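Local coordinates for Baccell_00875 (Bacteroides cellulosilyticus DSM 14838, PDB 5NO8), which is a polysaccharide lyase that probably removes the L-rhamnose caps linked to glucuronic acid on complex arabinogalactan proteins, at residues A[75-80]-A[88-93]; A[107-112]-A[129-134]; A[139-144]-A[222-227]. One frame throughout, in Å; residues are numbered along the deposited sequence.

Overall arrangement
The three contacts lie close together on one side of the molecule, their centres 10 to 12 Å apart, where two beta sheets pack against each other. Interactions 1 and 2 each join the strands of an antiparallel hairpin, one in either sheet, whereas interaction 3 ties strand 137-145 to a segment 78 residues on. Interactions 1 and 3 share a sheet, since strands 75-81 and 137-145 are neighbours. All three are partly buried. Interaction 1 is dominated by aromatic rings over backbone and aliphatic carbons. Interaction 2 has an apolar face and a polar turn. Interaction 3 couples leucine and valine packing to an aspartate- and water-lined corner. Phe129 of interaction 2 touches Trp90 and Leu222 of the other two.

Interaction 1 of 3, residues A[75-80]-A[88-93]; sequences GYFTVV and REWRIP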
loop_
_atom_site.group_PDB
_atom_site.type_symbol
_atom_site.label_atom_id
_atom_site.label_comp_id
_atom_site.label_asym_id
_atom_site.label_seq_id
_atom_site.Cartn_x
_atom_site.Cartn_y
_atom_site.Cartn_z
ATOM N N GLY A 75 6.461 -14.182 -21.305
ATOM C CA GLY A 75 5.074 -13.751 -21.084
ATOM C C GLY A 75 4.082 -14.749 -21.579
ATOM O O GLY A 75 4.415 -15.918 -21.804
ATOM N N TYR A 76 2.852 -14.284 -21.740
ATOM C CA TYR A 76 1.732 -15.139 -22.076
ATOM C C TYR A 76 0.581 -14.369 -22.689
ATOM O O TYR A 76 0.521 -13.150 -22.624
ATOM C CB TYR A 76 1.255 -15.905 -20.815
ATOM C CG TYR A 76 0.910 -15.003 -19.648
ATOM C CD1 TYR A 76 -0.336 -14.412 -19.551
ATOM C CD2 TYR A 76 1.842 -14.736 -18.639
ATOM C CE1 TYR A 76 -0.642 -13.585 -18.482
ATOM C CE2 TYR A 76 1.552 -13.886 -17.572
ATOM C CZ TYR A 76 0.292 -13.331 -17.496
ATOM O OH TYR A 76 -0.014 -12.508 -16.454
ATOM N N PHE A 77 -0.330 -15.105 -23.309
ATOM C CA PHE A 77 -1.538 -14.527 -23.867
ATOM C C PHE A 77 -2.519 -15.649 -24.090
ATOM O O PHE A 77 -2.138 -16.829 -24.202
ATOM C CB PHE A 77 -1.262 -13.778 -25.182
ATOM C CG PHE A 77 -0.627 -14.639 -26.239
ATOM C CD1 PHE A 77 -1.398 -15.488 -27.007
ATOM C CD2 PHE A 77 0.742 -14.633 -26.436
ATOM C CE1 PHE A 77 -0.823 -16.306 -27.978
ATOM C CE2 PHE A 77 1.311 -15.447 -27.410
ATOM C CZ PHE A 77 0.530 -16.280 -28.168
ATOM N N THR A 78 -3.784 -15.284 -24.139
ATOM C CA THR A 78 -4.833 -16.205 -24.513
ATOM C C THR A 78 -5.300 -15.844 -25.898
ATOM O O THR A 78 -5.816 -14.749 -26.105
ATOM C CB THR A 78 -5.973 -16.158 -23.495
ATOM O OG1 THR A 78 -5.467 -16.562 -22.218
ATOM C CG2 THR A 78 -7.125 -17.068 -23.913
ATOM N N VAL A 79 -5.199 -16.777 -26.834
ATOM C CA VAL A 79 -5.562 -16.526 -28.210
ATOM C C VAL A 79 -6.917 -17.167 -28.493
ATOM O O VAL A 79 -7.180 -18.322 -28.146
ATOM C CB VAL A 79 -4.465 -16.912 -29.227
ATOM C CG1 VAL A 79 -4.037 -18.327 -29.103
ATOM C CG2 VAL A 79 -4.923 -16.626 -30.650
ATOM N N VAL A 80 -7.773 -16.375 -29.098
ATOM C CA VAL A 80 -9.129 -16.780 -29.395
ATOM C C VAL A 80 -9.433 -16.603 -30.870
ATOM O O VAL A 80 -9.239 -15.520 -31.437
ATOM C CB VAL A 80 -10.122 -15.933 -28.580
ATOM C CG1 VAL A 80 -11.555 -16.275 -28.977
ATOM C CG2 VAL A 80 -9.917 -16.170 -27.094
ATOM N N ARG A 88 -1.172 -19.494 -24.399
ATOM C CA ARG A 88 0.224 -19.762 -24.751
ATOM C C ARG A 88 1.150 -18.977 -23.840
ATOM O O ARG A 88 0.838 -17.851 -23.438
ATOM C CB ARG A 88 0.501 -19.360 -26.191
ATOM C CG ARG A 88 -0.480 -19.880 -27.223
ATOM C CD ARG A 88 -0.413 -21.372 -27.395
ATOM N NE ARG A 88 0.921 -21.841 -27.817
ATOM C CZ ARG A 88 1.216 -22.513 -28.935
ATOM N NH1 ARG A 88 2.481 -22.883 -29.136
ATOM N NH2 ARG A 88 0.291 -22.844 -29.838
ATOM N N GLU A 89 2.290 -19.563 -23.510
ATOM C CA GLU A 89 3.323 -18.893 -22.713
ATOM C C GLU A 89 4.563 -18.975 -23.586
ATOM O O GLU A 89 4.889 -20.078 -24.058
ATOM C CB GLU A 89 3.562 -19.612 -21.382
ATOM C CG GLU A 89 2.348 -19.672 -20.476
ATOM C CD GLU A 89 2.547 -20.595 -19.285
ATOM O OE1 GLU A 89 2.510 -21.838 -19.469
ATOM O OE2 GLU A 89 2.739 -20.080 -18.164
ATOM N N TRP A 90 5.206 -17.847 -23.879
ATOM C CA TRP A 90 6.450 -17.911 -24.653
ATOM C C TRP A 90 7.600 -18.124 -23.706
ATOM O O TRP A 90 7.681 -17.497 -22.638
ATOM C CB TRP A 90 6.635 -16.724 -25.615
ATOM C CG TRP A 90 6.860 -15.341 -25.083
ATOM C CD1 TRP A 90 8.073 -14.729 -24.860
ATOM C CD2 TRP A 90 5.863 -14.349 -24.833
ATOM N NE1 TRP A 90 7.881 -13.442 -24.453
ATOM C CE2 TRP A 90 6.536 -13.172 -24.433
ATOM C CE3 TRP A 90 4.464 -14.335 -24.916
ATOM C CZ2 TRP A 90 5.848 -11.999 -24.084
ATOM C CZ3 TRP A 90 3.787 -13.158 -24.571
ATOM C CH2 TRP A 90 4.483 -12.026 -24.157
ATOM N N ARG A 91 8.473 -19.068 -24.066
ATOM C CA ARG A 91 9.591 -19.431 -23.212
ATOM C C ARG A 91 10.802 -19.904 -24.019
ATOM O O ARG A 91 11.914 -19.599 -23.638
ATOM C CB ARG A 91 9.192 -20.544 -22.217
ATOM C CG ARG A 91 10.293 -20.842 -21.196
ATOM C CD ARG A 91 9.872 -21.870 -20.155
ATOM N NE ARG A 91 9.955 -23.196 -20.730
ATOM C CZ ARG A 91 11.041 -23.971 -20.743
ATOM N NH1 ARG A 91 12.185 -23.612 -20.156
ATOM N NH2 ARG A 91 10.964 -25.140 -21.351
ATOM N N ILE A 92 10.588 -20.624 -25.111
ATOM C CA ILE A 92 11.697 -21.148 -25.931
ATOM C C ILE A 92 11.672 -20.451 -27.289
ATOM O O ILE A 92 10.757 -20.661 -28.059
ATOM C CB ILE A 92 11.576 -22.670 -26.122
ATOM C CG1 ILE A 92 11.554 -23.401 -24.753
ATOM C CG2 ILE A 92 12.673 -23.194 -27.045
ATOM C CD1 ILE A 92 12.757 -23.134 -23.853
ATOM N N PRO A 93 12.691 -19.638 -27.581
ATOM C CA PRO A 93 12.744 -18.934 -28.832
ATOM C C PRO A 93 12.907 -19.866 -30.021
ATOM O O PRO A 93 13.502 -20.951 -29.885
ATOM C CB PRO A 93 13.995 -18.061 -28.718
ATOM C CG PRO A 93 14.536 -18.228 -27.376
ATOM C CD PRO A 93 13.835 -19.338 -26.709
#
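Trp90 and Phe77 both hold CG between the backbone N and the carbonyl carbon (chi1 67° and 57°), the crowded position, which swings each ring across to the partner strand of the antiparallel beta hairpin 75-81/84-90. The indole lies flat over Gly75, whose CA is 3.5 Å from the centroid of the Trp90 six-membered ring and almost on its normal, a CH-pi contact. A CB on Gly75 would collide with Trp90 CH2, so the absent side chain lets the indole come this close. On the same face of the sheet as Trp90, Arg88 CB rides over the Phe77 ring, 4.1 Å from its centroid, while Trp90 CZ3 meets the ring edge at Phe77 CD2 (3.9 Å). Bends at chi2 and chi3 turn the Arg88 guanidinium to within 21° of that ring plane and bring NH1 to a salt bridge with Glu107. Trp90 NE1 is fixed by Gly73 O. On the opposite face of the sheet, Tyr76 CB rests on Glu89 CG, and the Tyr76 hydroxyl is hydrogen-bonded to Glu201 and Trp203. Arg88 N donates to Phe77 O at 2.8 Å, nearly along the C=O axis; the Trp90 N to Gly75 O hydrogen bond (2.9 Å) comes in from above the carbonyl plane.

Interaction 2 of 3, residues A[107-112]-A[129-134]; sequences EGDIRI and FTNEGE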
loop_
_atom_site.group_PDB
_atom_site.type_symbol
_atom_site.label_atom_id
_atom_site.label_comp_id
_atom_site.label_asym_id
_atom_site.label_seq_id
_atom_site.Cartn_x
_atom_site.Cartn_y
_atom_site.Cartn_z
ATOM N N GLU A 107 4.310 -18.661 -31.253
ATOM C CA GLU A 107 3.392 -19.416 -30.412
ATOM C C GLU A 107 2.063 -19.436 -31.138
ATOM O O GLU A 107 1.292 -18.446 -31.124
ATOM C CB GLU A 107 3.271 -18.769 -29.032
ATOM C CG GLU A 107 4.577 -18.676 -28.235
ATOM C CD GLU A 107 5.226 -20.007 -27.916
ATOM O OE1 GLU A 107 4.495 -21.012 -27.761
ATOM O OE2 GLU A 107 6.482 -20.025 -27.782
ATOM N N GLY A 108 1.814 -20.546 -31.828
ATOM C CA GLY A 108 0.626 -20.649 -32.669
ATOM C C GLY A 108 0.742 -19.639 -33.795
ATOM O O GLY A 108 1.787 -19.537 -34.458
ATOM N N ASP A 109 -0.325 -18.866 -33.997
ATOM C CA ASP A 109 -0.333 -17.809 -35.010
ATOM C C ASP A 109 0.511 -16.584 -34.637
ATOM O O ASP A 109 0.733 -15.729 -35.471
ATOM C CB ASP A 109 -1.765 -17.294 -35.230
ATOM C CG ASP A 109 -2.688 -18.339 -35.823
ATOM O OD1 ASP A 109 -2.242 -19.055 -36.749
ATOM O OD2 ASP A 109 -3.853 -18.431 -35.362
ATOM N N ILE A 110 0.935 -16.487 -33.387
ATOM C CA ILE A 110 1.516 -15.234 -32.888
ATOM C C ILE A 110 3.032 -15.260 -32.875
ATOM O O ILE A 110 3.647 -16.085 -32.214
ATOM C CB ILE A 110 0.985 -14.881 -31.489
ATOM C CG1 ILE A 110 -0.557 -14.899 -31.472
ATOM C CG2 ILE A 110 1.490 -13.520 -31.043
ATOM C CD1 ILE A 110 -1.158 -13.980 -32.506
ATOM N N ARG A 111 3.611 -14.298 -33.570
ATOM C CA ARG A 111 5.041 -14.042 -33.536
ATOM C C ARG A 111 5.304 -12.982 -32.484
ATOM O O ARG A 111 4.656 -11.916 -32.537
ATOM C CB ARG A 111 5.443 -13.528 -34.902
ATOM C CG ARG A 111 6.910 -13.296 -35.143
ATOM C CD ARG A 111 7.015 -12.806 -36.594
ATOM N NE ARG A 111 8.364 -12.718 -37.133
ATOM C CZ ARG A 111 9.105 -11.601 -37.221
ATOM N NH1 ARG A 111 10.322 -11.666 -37.778
ATOM N NH2 ARG A 111 8.669 -10.436 -36.724
ATOM N N ILE A 112 6.218 -13.266 -31.563
ATOM C CA ILE A 112 6.663 -12.305 -30.554
ATOM C C ILE A 112 8.121 -12.001 -30.822
ATOM O O ILE A 112 8.969 -12.888 -30.715
ATOM C CB ILE A 112 6.508 -12.813 -29.108
ATOM C CG1 ILE A 112 5.083 -13.330 -28.832
ATOM C CG2 ILE A 112 6.833 -11.700 -28.136
ATOM C CD1 ILE A 112 4.908 -14.830 -28.969
ATOM N N PHE A 129 4.033 -7.990 -31.501
ATOM C CA PHE A 129 3.167 -9.161 -31.531
ATOM C C PHE A 129 2.490 -9.140 -32.882
ATOM O O PHE A 129 1.750 -8.198 -33.179
ATOM C CB PHE A 129 2.133 -9.084 -30.421
ATOM C CG PHE A 129 2.729 -9.032 -29.051
ATOM C CD1 PHE A 129 3.218 -7.838 -28.543
ATOM C CD2 PHE A 129 2.853 -10.180 -28.289
ATOM C CE1 PHE A 129 3.779 -7.782 -27.300
ATOM C CE2 PHE A 129 3.441 -10.134 -27.030
ATOM C CZ PHE A 129 3.911 -8.932 -26.540
ATOM N N THR A 130 2.741 -10.154 -33.706
ATOM C CA THR A 130 2.211 -10.183 -35.064
ATOM C C THR A 130 1.351 -11.419 -35.290
ATOM O O THR A 130 1.757 -12.509 -34.944
ATOM C CB THR A 130 3.342 -10.149 -36.112
ATOM O OG1 THR A 130 4.195 -9.029 -35.822
ATOM C CG2 THR A 130 2.777 -10.023 -37.518
ATOM N N ASN A 131 0.184 -11.227 -35.894
ATOM C CA ASN A 131 -0.637 -12.336 -36.340
ATOM C C ASN A 131 -0.126 -12.808 -37.692
ATOM O O ASN A 131 -0.372 -12.176 -38.715
ATOM C CB ASN A 131 -2.102 -11.944 -36.429
ATOM C CG ASN A 131 -2.993 -13.090 -36.865
ATOM O OD1 ASN A 131 -2.557 -14.248 -36.942
ATOM N ND2 ASN A 131 -4.237 -12.780 -37.144
ATOM N N GLU A 132 0.580 -13.937 -37.673
ATOM C CA GLU A 132 1.089 -14.580 -38.907
ATOM C C GLU A 132 0.137 -15.627 -39.493
ATOM O O GLU A 132 0.476 -16.324 -40.461
ATOM C CB GLU A 132 2.451 -15.223 -38.603
ATOM C CG GLU A 132 3.538 -14.233 -38.245
ATOM C CD GLU A 132 3.968 -13.340 -39.404
ATOM O OE1 GLU A 132 3.719 -13.686 -40.576
ATOM O OE2 GLU A 132 4.586 -12.291 -39.143
ATOM N N GLY A 133 -1.046 -15.756 -38.910
ATOM C CA GLY A 133 -2.032 -16.728 -39.344
ATOM C C GLY A 133 -2.912 -16.248 -40.479
ATOM O O GLY A 133 -2.729 -15.154 -40.995
ATOM N N GLU A 134 -3.877 -17.098 -40.851
ATOM C CA GLU A 134 -4.756 -16.845 -41.983
ATOM C C GLU A 134 -6.079 -16.162 -41.599
ATOM O O GLU A 134 -6.752 -15.639 -42.483
ATOM C CB GLU A 134 -5.089 -18.163 -42.713
HETATM O O HOH W 1 -3.889 -19.638 -39.274
HETATM O O HOH W 2 6.358 -9.809 -34.399
#
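Strands 110-119 and 122-131 form an antiparallel beta hairpin, and this contact lies at its open end, where a type II' turn from Glu107 to Ile110 leads into one strand and an Asx turn leads out of the other. Asn131 has CG anti to its backbone N (chi1 -179°), which places OD1 to accept from Gly133 N at 2.9 Å, the donor standing above the amide plane. The same oxygen lies 3.6 Å from Asp109 CB, while ND2 bonds Leu227 O and Glu135 O, so both ends of the amide are held. An alanine at Asn131 would lose these three bonds and would probably loosen the chain at 132-134 and its tie to Leu227. Asp109 O accepts from Glu132 N (2.8 Å), and its carboxylate divides its partners: OD2 pairs with Lys81, while OD1 accepts a hydrogen bond from a water that in turn accepts one from Glu134 N. Asp109 OD1 sits so close to Gly133 that a CB there would clash. Arg111, extended from CG to NE, runs beside Glu132, which bends at chi2 (-68°); Arg111 NE and Glu132 OE2 stay 4.3 Å apart with no N-H aimed at the oxygen, an attraction of charges alone. Thr130 OG1, beside its backbone N, is hydrogen-bonded to Ser232 OG and to a water, and this water donates to Arg111 O. On the opposite face, Ile112 presents CG1 and CG2 to the Phe129 ring, CG1 reaching CD2 at 3.9 Å. Strand 110-119 lies between strands 102-107 and 122-131, and strand 232-242 flanks the latter; Ile110 and Ile112 pack on Phe77 of strand 75-81, with Ile112 also on Trp90 of strand 84-90, sheet against sheet as in a beta sandwich.

Interaction 3 of 3, residues A[139-144]-A[222-227]; sequences LYDVAV and LPDLLL
Asp224 OD2 lies at the edge of the Tyr140 ring, near its plane, 3.5 Å from Tyr140 CD1, with ring and carboxylate planes 66° apart. Above the carboxylate plane comes Asp141 N, which donates to Asp224 OD1 at 3.0 Å. This bond spans a corner where the backbone of Asp141 takes a positive phi (49°) and breaks the strand pairing. Two waters fill out the corner: one donates to Asp141 OD1 and Asp224 OD2; the other accepts from Val142 N and donates to Leu222 O and Asp224 OD1. Asp141 OD1 and Asp224 OD1 are only 4.3 Å apart, a repulsion probably eased by the waters and by Lys664, which pairs with Asp141 OD2; Tyr663 OH bonds Asp141 OD1. Before the corner, Leu139 and Leu225 form an antiparallel hydrogen-bonded pair, and Leu139 CD1 touches CD1 of both Leu225 and Leu227. After it, Leu222 N bonds Val142 O (2.9 Å), and Leu222 forks, CD2 on Val142 CG1 (4.0 Å) and CD1 on Val144 CG2. Strand 137-145 thus runs between strand 75-81 and strands 217-221 and 225-227, each of which pairs with it, while Leu222 and Leu225 lean on Tyr233 of strand 232-242 in the other sheet.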
loop_
_atom_site.group_PDB
_atom_site.type_symbol
_atom_site.label_atom_id
_atom_site.label_comp_id
_atom_site.label_asym_id
_atom_site.label_seq_id
_atom_site.Cartn_x
_atom_site.Cartn_y
_atom_site.Cartn_z
ATOM N N LEU A 139 -6.555 -11.499 -28.759
ATOM C CA LEU A 139 -5.651 -11.880 -27.680
ATOM C C LEU A 139 -6.183 -11.256 -26.404
ATOM O O LEU A 139 -6.425 -10.047 -26.379
ATOM C CB LEU A 139 -4.221 -11.367 -27.926
ATOM C CG LEU A 139 -3.561 -11.869 -29.239
ATOM C CD1 LEU A 139 -2.126 -11.376 -29.360
ATOM C CD2 LEU A 139 -3.632 -13.395 -29.317
ATOM N N TYR A 140 -6.356 -12.069 -25.372
ATOM C CA TYR A 140 -6.792 -11.607 -24.088
ATOM C C TYR A 140 -5.730 -11.943 -23.046
ATOM O O TYR A 140 -4.982 -12.924 -23.192
ATOM C CB TYR A 140 -8.088 -12.291 -23.722
ATOM C CG TYR A 140 -9.260 -11.972 -24.587
ATOM C CD1 TYR A 140 -10.070 -10.863 -24.309
ATOM C CD2 TYR A 140 -9.584 -12.741 -25.692
ATOM C CE1 TYR A 140 -11.172 -10.585 -25.075
ATOM C CE2 TYR A 140 -10.689 -12.452 -26.479
ATOM C CZ TYR A 140 -11.470 -11.355 -26.160
ATOM O OH TYR A 140 -12.582 -11.070 -26.894
ATOM N N ASP A 141 -5.678 -11.156 -21.968
ATOM C CA ASP A 141 -4.726 -11.400 -20.877
ATOM C C ASP A 141 -3.310 -11.598 -21.421
ATOM O O ASP A 141 -2.638 -12.609 -21.180
ATOM C CB ASP A 141 -5.198 -12.573 -20.015
ATOM C CG ASP A 141 -6.226 -12.141 -18.973
ATOM O OD1 ASP A 141 -6.944 -11.137 -19.249
ATOM O OD2 ASP A 141 -6.276 -12.751 -17.867
ATOM N N VAL A 142 -2.897 -10.595 -22.155
ATOM C CA VAL A 142 -1.569 -10.525 -22.760
ATOM C C VAL A 142 -0.671 -9.826 -21.732
ATOM O O VAL A 142 -1.003 -8.738 -21.273
ATOM C CB VAL A 142 -1.577 -9.677 -24.049
ATOM C CG1 VAL A 142 -0.185 -9.679 -24.697
ATOM C CG2 VAL A 142 -2.653 -10.171 -25.001
ATOM N N ALA A 143 0.443 -10.453 -21.363
ATOM C CA ALA A 143 1.314 -9.870 -20.332
ATOM C C ALA A 143 2.763 -10.247 -20.529
ATOM O O ALA A 143 3.060 -11.278 -21.102
ATOM C CB ALA A 143 0.844 -10.254 -18.933
ATOM N N VAL A 144 3.656 -9.353 -20.092
ATOM C CA VAL A 144 5.085 -9.603 -20.108
ATOM C C VAL A 144 5.526 -9.673 -18.644
ATOM O O VAL A 144 5.220 -8.774 -17.837
ATOM C CB VAL A 144 5.843 -8.493 -20.848
ATOM C CG1 VAL A 144 7.362 -8.693 -20.782
ATOM C CG2 VAL A 144 5.389 -8.397 -22.284
ATOM N N LEU A 222 -0.755 -5.891 -21.169
ATOM C CA LEU A 222 -1.006 -5.101 -22.351
ATOM C C LEU A 222 -2.529 -5.003 -22.533
ATOM O O LEU A 222 -3.293 -5.780 -21.919
ATOM C CB LEU A 222 -0.379 -5.777 -23.596
ATOM C CG LEU A 222 1.120 -5.602 -23.747
ATOM C CD1 LEU A 222 1.898 -6.299 -22.652
ATOM C CD2 LEU A 222 1.569 -6.071 -25.141
ATOM N N PRO A 223 -2.985 -4.073 -23.388
ATOM C CA PRO A 223 -4.391 -4.107 -23.744
ATOM C C PRO A 223 -4.788 -5.434 -24.380
ATOM O O PRO A 223 -3.942 -6.103 -25.007
ATOM C CB PRO A 223 -4.532 -2.964 -24.772
ATOM C CG PRO A 223 -3.319 -2.115 -24.561
ATOM C CD PRO A 223 -2.248 -3.071 -24.178
ATOM N N ASP A 224 -6.053 -5.817 -24.233
ATOM C CA ASP A 224 -6.574 -6.897 -25.052
ATOM C C ASP A 224 -6.534 -6.430 -26.516
ATOM O O ASP A 224 -6.741 -5.251 -26.799
ATOM C CB ASP A 224 -7.970 -7.306 -24.599
ATOM C CG ASP A 224 -7.976 -7.996 -23.210
ATOM O OD1 ASP A 224 -6.979 -8.608 -22.712
ATOM O OD2 ASP A 224 -9.063 -7.966 -22.591
ATOM N N LEU A 225 -6.232 -7.345 -27.430
ATOM C CA LEU A 225 -5.897 -6.995 -28.814
ATOM C C LEU A 225 -6.790 -7.766 -29.789
ATOM O O LEU A 225 -7.312 -8.863 -29.477
ATOM C CB LEU A 225 -4.424 -7.324 -29.135
ATOM C CG LEU A 225 -3.324 -6.754 -28.240
ATOM C CD1 LEU A 225 -1.944 -7.279 -28.569
ATOM C CD2 LEU A 225 -3.362 -5.248 -28.352
ATOM N N LEU A 226 -6.963 -7.174 -30.962
ATOM C CA LEU A 226 -7.585 -7.854 -32.086
ATOM C C LEU A 226 -6.637 -7.627 -33.253
ATOM O O LEU A 226 -6.404 -6.471 -33.612
ATOM C CB LEU A 226 -8.975 -7.270 -32.361
ATOM C CG LEU A 226 -9.799 -7.874 -33.501
ATOM C CD1 LEU A 226 -9.900 -9.345 -33.443
ATOM C CD2 LEU A 226 -11.210 -7.309 -33.489
ATOM N N LEU A 227 -6.071 -8.707 -33.805
ATOM C CA LEU A 227 -5.080 -8.582 -34.864
ATOM C C LEU A 227 -5.557 -9.310 -36.098
ATOM O O LEU A 227 -5.772 -10.505 -36.056
ATOM C CB LEU A 227 -3.734 -9.133 -34.435
ATOM C CG LEU A 227 -3.065 -8.435 -33.260
ATOM C CD1 LEU A 227 -1.799 -9.189 -32.920
ATOM C CD2 LEU A 227 -2.810 -6.975 -33.596
HETATM O O HOH W 3 -8.871 -10.126 -20.795
HETATM O O HOH W 4 -4.412 -8.182 -22.076
#